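Local coordinates for protein gamma-glutamyl-gamma-aminobutyrate hydrolase PuuD (Escherichia coli, PDB 6VTV) that hydrolyses the gamma-glutamyl linkage of gamma-glutamyl-gamma-aminobutyrate, releasing 4-aminobutanoate and glutamate in the last step of putrescine breakdown, at residues L62-Y70 against F244-K255. Numbering follows the deposited sequence.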
loop_
_atom_site.group_PDB
_atom_site.type_symbol
_atom_site.label_atom_id
_atom_site.label_comp_id
_atom_site.label_asym_id
_atom_site.label_seq_id
_atom_site.Cartn_x
_atom_site.Cartn_y
_atom_site.Cartn_z
ATOM N N LEU B 62 1.572 -14.717 -4.874
ATOM C CA LEU B 62 1.648 -13.945 -3.641
ATOM C C LEU B 62 1.052 -14.682 -2.445
ATOM O O LEU B 62 1.571 -14.565 -1.329
ATOM C CB LEU B 62 0.937 -12.600 -3.823
ATOM C CG LEU B 62 0.984 -11.633 -2.636
ATOM C CD1 LEU B 62 2.391 -11.534 -2.061
ATOM C CD2 LEU B 62 0.470 -10.271 -3.042
ATOM N N LEU B 63 -0.027 -15.435 -2.657
ATOM C CA LEU B 63 -0.724 -16.090 -1.551
ATOM C C LEU B 63 0.171 -16.929 -0.642
ATOM O O LEU B 63 -0.011 -16.853 0.585
ATOM C CB LEU B 63 -1.870 -16.945 -2.107
ATOM C CG LEU B 63 -3.049 -16.164 -2.687
ATOM C CD1 LEU B 63 -3.917 -17.086 -3.517
ATOM C CD2 LEU B 63 -3.863 -15.498 -1.584
ATOM N N PRO B 64 1.122 -17.731 -1.138
ATOM C CA PRO B 64 1.985 -18.488 -0.213
ATOM C C PRO B 64 2.789 -17.612 0.732
ATOM O O PRO B 64 3.230 -18.102 1.779
ATOM C CB PRO B 64 2.905 -19.278 -1.154
ATOM C CG PRO B 64 2.138 -19.393 -2.415
ATOM C CD PRO B 64 1.382 -18.107 -2.540
ATOM N N LYS B 65 2.992 -16.341 0.403
ATOM C CA LYS B 65 3.756 -15.430 1.245
ATOM C C LYS B 65 2.887 -14.655 2.226
ATOM O O LYS B 65 3.421 -13.881 3.027
ATOM C CB LYS B 65 4.554 -14.461 0.367
ATOM C CG LYS B 65 5.665 -15.144 -0.416
ATOM C CD LYS B 65 6.069 -14.353 -1.647
ATOM C CE LYS B 65 7.187 -15.059 -2.399
ATOM N NZ LYS B 65 7.414 -14.475 -3.749
ATOM N N LEU B 66 1.571 -14.846 2.191
ATOM C CA LEU B 66 0.654 -14.174 3.101
ATOM C C LEU B 66 0.213 -15.140 4.191
ATOM O O LEU B 66 -0.235 -16.254 3.897
ATOM C CB LEU B 66 -0.565 -13.637 2.351
ATOM C CG LEU B 66 -0.280 -12.679 1.194
ATOM C CD1 LEU B 66 -1.556 -12.371 0.428
ATOM C CD2 LEU B 66 0.359 -11.403 1.711
ATOM N N ASP B 67 0.344 -14.713 5.446
ATOM C CA ASP B 67 -0.146 -15.484 6.579
ATOM C C ASP B 67 -1.543 -15.068 7.017
ATOM O O ASP B 67 -2.130 -15.734 7.876
ATOM C CB ASP B 67 0.821 -15.360 7.765
ATOM C CG ASP B 67 2.260 -15.651 7.378
ATOM O OD1 ASP B 67 2.512 -16.709 6.762
ATOM O OD2 ASP B 67 3.139 -14.821 7.692
ATOM N N GLY B 68 -2.080 -13.994 6.449
ATOM C CA GLY B 68 -3.418 -13.543 6.780
ATOM C C GLY B 68 -3.878 -12.493 5.795
ATOM O O GLY B 68 -3.065 -11.804 5.169
ATOM N N ILE B 69 -5.197 -12.386 5.660
ATOM C CA ILE B 69 -5.827 -11.433 4.753
ATOM C C ILE B 69 -6.610 -10.427 5.584
ATOM O O ILE B 69 -7.354 -10.810 6.495
ATOM C CB ILE B 69 -6.742 -12.131 3.730
ATOM C CG1 ILE B 69 -5.958 -13.186 2.945
ATOM C CG2 ILE B 69 -7.355 -11.113 2.780
ATOM C CD1 ILE B 69 -4.695 -12.656 2.304
ATOM N N TYR B 70 -6.448 -9.145 5.263
ATOM C CA TYR B 70 -7.007 -8.043 6.040
ATOM C C TYR B 70 -7.851 -7.186 5.106
ATOM O O TYR B 70 -7.323 -6.579 4.169
ATOM C CB TYR B 70 -5.884 -7.227 6.683
ATOM C CG TYR B 70 -6.311 -6.140 7.644
ATOM C CD1 TYR B 70 -7.434 -6.284 8.449
ATOM C CD2 TYR B 70 -5.566 -4.975 7.764
ATOM C CE1 TYR B 70 -7.809 -5.284 9.335
ATOM C CE2 TYR B 70 -5.932 -3.974 8.637
ATOM C CZ TYR B 70 -7.049 -4.131 9.423
ATOM O OH TYR B 70 -7.405 -3.128 10.297
ATOM N N PHE B 244 -6.970 -12.492 15.623
ATOM C CA PHE B 244 -6.604 -12.624 14.216
ATOM C C PHE B 244 -5.132 -12.995 14.063
ATOM O O PHE B 244 -4.785 -13.931 13.332
ATOM C CB PHE B 244 -6.917 -11.320 13.479
ATOM C CG PHE B 244 -6.448 -11.297 12.055
ATOM C CD1 PHE B 244 -6.695 -12.367 11.213
ATOM C CD2 PHE B 244 -5.762 -10.202 11.557
ATOM C CE1 PHE B 244 -6.266 -12.348 9.903
ATOM C CE2 PHE B 244 -5.329 -10.176 10.247
ATOM C CZ PHE B 244 -5.582 -11.252 9.418
ATOM N N ILE B 245 -4.249 -12.267 14.751
ATOM C CA ILE B 245 -2.816 -12.531 14.634
ATOM C C ILE B 245 -2.477 -13.908 15.191
ATOM O O ILE B 245 -1.639 -14.629 14.634
ATOM C CB ILE B 245 -2.015 -11.416 15.332
ATOM C CG1 ILE B 245 -2.227 -10.082 14.615
ATOM C CG2 ILE B 245 -0.540 -11.757 15.360
ATOM C CD1 ILE B 245 -1.870 -10.120 13.141
ATOM N N THR B 246 -3.128 -14.300 16.292
ATOM C CA THR B 246 -2.932 -15.640 16.839
ATOM C C THR B 246 -3.332 -16.708 15.828
ATOM O O THR B 246 -2.681 -17.754 15.723
ATOM C CB THR B 246 -3.736 -15.803 18.129
ATOM O OG1 THR B 246 -3.288 -14.851 19.102
ATOM C CG2 THR B 246 -3.576 -17.212 18.693
ATOM N N ALA B 247 -4.405 -16.458 15.075
ATOM C CA ALA B 247 -4.823 -17.397 14.040
ATOM C C ALA B 247 -3.790 -17.485 12.926
ATOM O O ALA B 247 -3.517 -18.573 12.406
ATOM C CB ALA B 247 -6.181 -16.981 13.477
ATOM N N CYS B 248 -3.205 -16.348 12.545
ATOM C CA CYS B 248 -2.154 -16.363 11.532
ATOM C C CYS B 248 -0.924 -17.110 12.031
ATOM O O CYS B 248 -0.288 -17.848 11.269
ATOM C CB CYS B 248 -1.800 -14.934 11.125
ATOM S SG CYS B 248 -3.220 -13.974 10.547
ATOM N N GLN B 249 -0.574 -16.932 13.309
ATOM C CA GLN B 249 0.491 -17.737 13.899
ATOM C C GLN B 249 0.155 -19.219 13.834
ATOM O O GLN B 249 1.011 -20.045 13.498
ATOM C CB GLN B 249 0.730 -17.318 15.347
ATOM C CG GLN B 249 1.406 -15.974 15.509
ATOM C CD GLN B 249 1.506 -15.556 16.960
ATOM O OE1 GLN B 249 0.507 -15.202 17.587
ATOM N NE2 GLN B 249 2.716 -15.600 17.505
ATOM N N HIS B 250 -1.091 -19.573 14.157
ATOM C CA HIS B 250 -1.519 -20.962 14.047
ATOM C C HIS B 250 -1.476 -21.432 12.599
ATOM O O HIS B 250 -1.099 -22.576 12.320
ATOM C CB HIS B 250 -2.923 -21.120 14.629
ATOM C CG HIS B 250 -3.322 -22.541 14.875
ATOM N ND1 HIS B 250 -2.586 -23.394 15.669
ATOM C CD2 HIS B 250 -4.383 -23.258 14.437
ATOM C CE1 HIS B 250 -3.176 -24.575 15.707
ATOM N NE2 HIS B 250 -4.269 -24.520 14.968
ATOM N N HIS B 251 -1.848 -20.556 11.662
ATOM C CA HIS B 251 -1.770 -20.905 10.247
ATOM C C HIS B 251 -0.332 -21.175 9.826
ATOM O O HIS B 251 -0.072 -22.078 9.021
ATOM C CB HIS B 251 -2.379 -19.789 9.399
ATOM C CG HIS B 251 -2.190 -19.977 7.926
ATOM N ND1 HIS B 251 -2.621 -21.103 7.257
ATOM C CD2 HIS B 251 -1.614 -19.184 6.992
ATOM C CE1 HIS B 251 -2.321 -20.994 5.975
ATOM N NE2 HIS B 251 -1.709 -19.838 5.789
ATOM N N ILE B 252 0.617 -20.403 10.359
ATOM C CA ILE B 252 2.029 -20.655 10.083
ATOM C C ILE B 252 2.443 -22.004 10.657
ATOM O O ILE B 252 3.123 -22.799 9.998
ATOM C CB ILE B 252 2.898 -19.514 10.641
ATOM C CG1 ILE B 252 2.612 -18.211 9.894
ATOM C CG2 ILE B 252 4.376 -19.872 10.557
ATOM C CD1 ILE B 252 3.329 -17.012 10.468
ATOM N N ALA B 253 2.037 -22.279 11.899
ATOM C CA ALA B 253 2.343 -23.570 12.506
ATOM C C ALA B 253 1.629 -24.703 11.779
ATOM O O ALA B 253 2.195 -25.787 11.596
ATOM C CB ALA B 253 1.967 -23.558 13.987
ATOM N N GLU B 254 0.383 -24.471 11.353
ATOM C CA GLU B 254 -0.346 -25.494 10.609
ATOM C C GLU B 254 0.256 -25.725 9.230
ATOM O O GLU B 254 0.109 -26.817 8.667
ATOM C CB GLU B 254 -1.821 -25.111 10.481
ATOM C CG GLU B 254 -2.628 -25.298 11.754
ATOM C CD GLU B 254 -2.908 -26.756 12.053
ATOM O OE1 GLU B 254 -3.511 -27.436 11.196
ATOM O OE2 GLU B 254 -2.524 -27.222 13.147
ATOM N N LYS B 255 0.938 -24.722 8.673
ATOM C CA LYS B 255 1.571 -24.852 7.366
ATOM C C LYS B 255 2.744 -25.818 7.363
ATOM O O LYS B 255 3.398 -25.969 6.325
ATOM C CB LYS B 255 2.029 -23.482 6.863
ATOM C CG LYS B 255 1.170 -22.945 5.743
ATOM C CD LYS B 255 1.813 -21.763 5.047
ATOM C CE LYS B 255 1.837 -20.530 5.936
ATOM N NZ LYS B 255 1.892 -19.284 5.121
HETATM O O HOH W 1 -0.475 -18.807 3.424
#
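Asp67 points its side chain at Ile252 of helix 235-254 and at Lys255 just past the helix end, and it illustrates how one carboxylate can serve two parts of a fold. CB lies against the CG1-CD1 branch of Ile252, about equally far from both atoms. One bond further, Asp67 CG comes within 3.5 Å of Ile252 CD1, the two side chains lying at a slant to each other. OD1 takes a salt-bridge hydrogen bond of 3.1 Å from Lys255 NZ, which arrives nearly in line with the C-O bond; the lysine, bent at chi3 (-70°), is poorly ordered, so its place is less certain than that of the carboxylate. OD2, though brushed by Ile252 CD1, accepts a hydrogen bond from the backbone N of Val13 on the neighbouring parallel strand 13-23. The carboxylate thereby links the central sheet of this class I glutamine amidotransferase-like domain to the C-terminal helix packed on it, whose segment 244-254 runs at 150° to strand 68-70. A water bridges the same end of the contact: it donates to Leu66 O at 2.6 Å, accepts from Lys255 NZ, and bonds His251 NE2 at 2.9 Å in the plane of the imidazole. Deeper in, Gly68 has no side chain, and a CB there would run into Cys248 SG and Phe244 CZ; Gly68 CA lies 3.8 Å from Cys248 SG. That sulfur also sits over one face of the Phe244 ring, offset toward the rim. With CG anti to the backbone N (chi1 174°), Phe244 reaches to the strand, where CZ approaches Ile69 O at 3.4 Å.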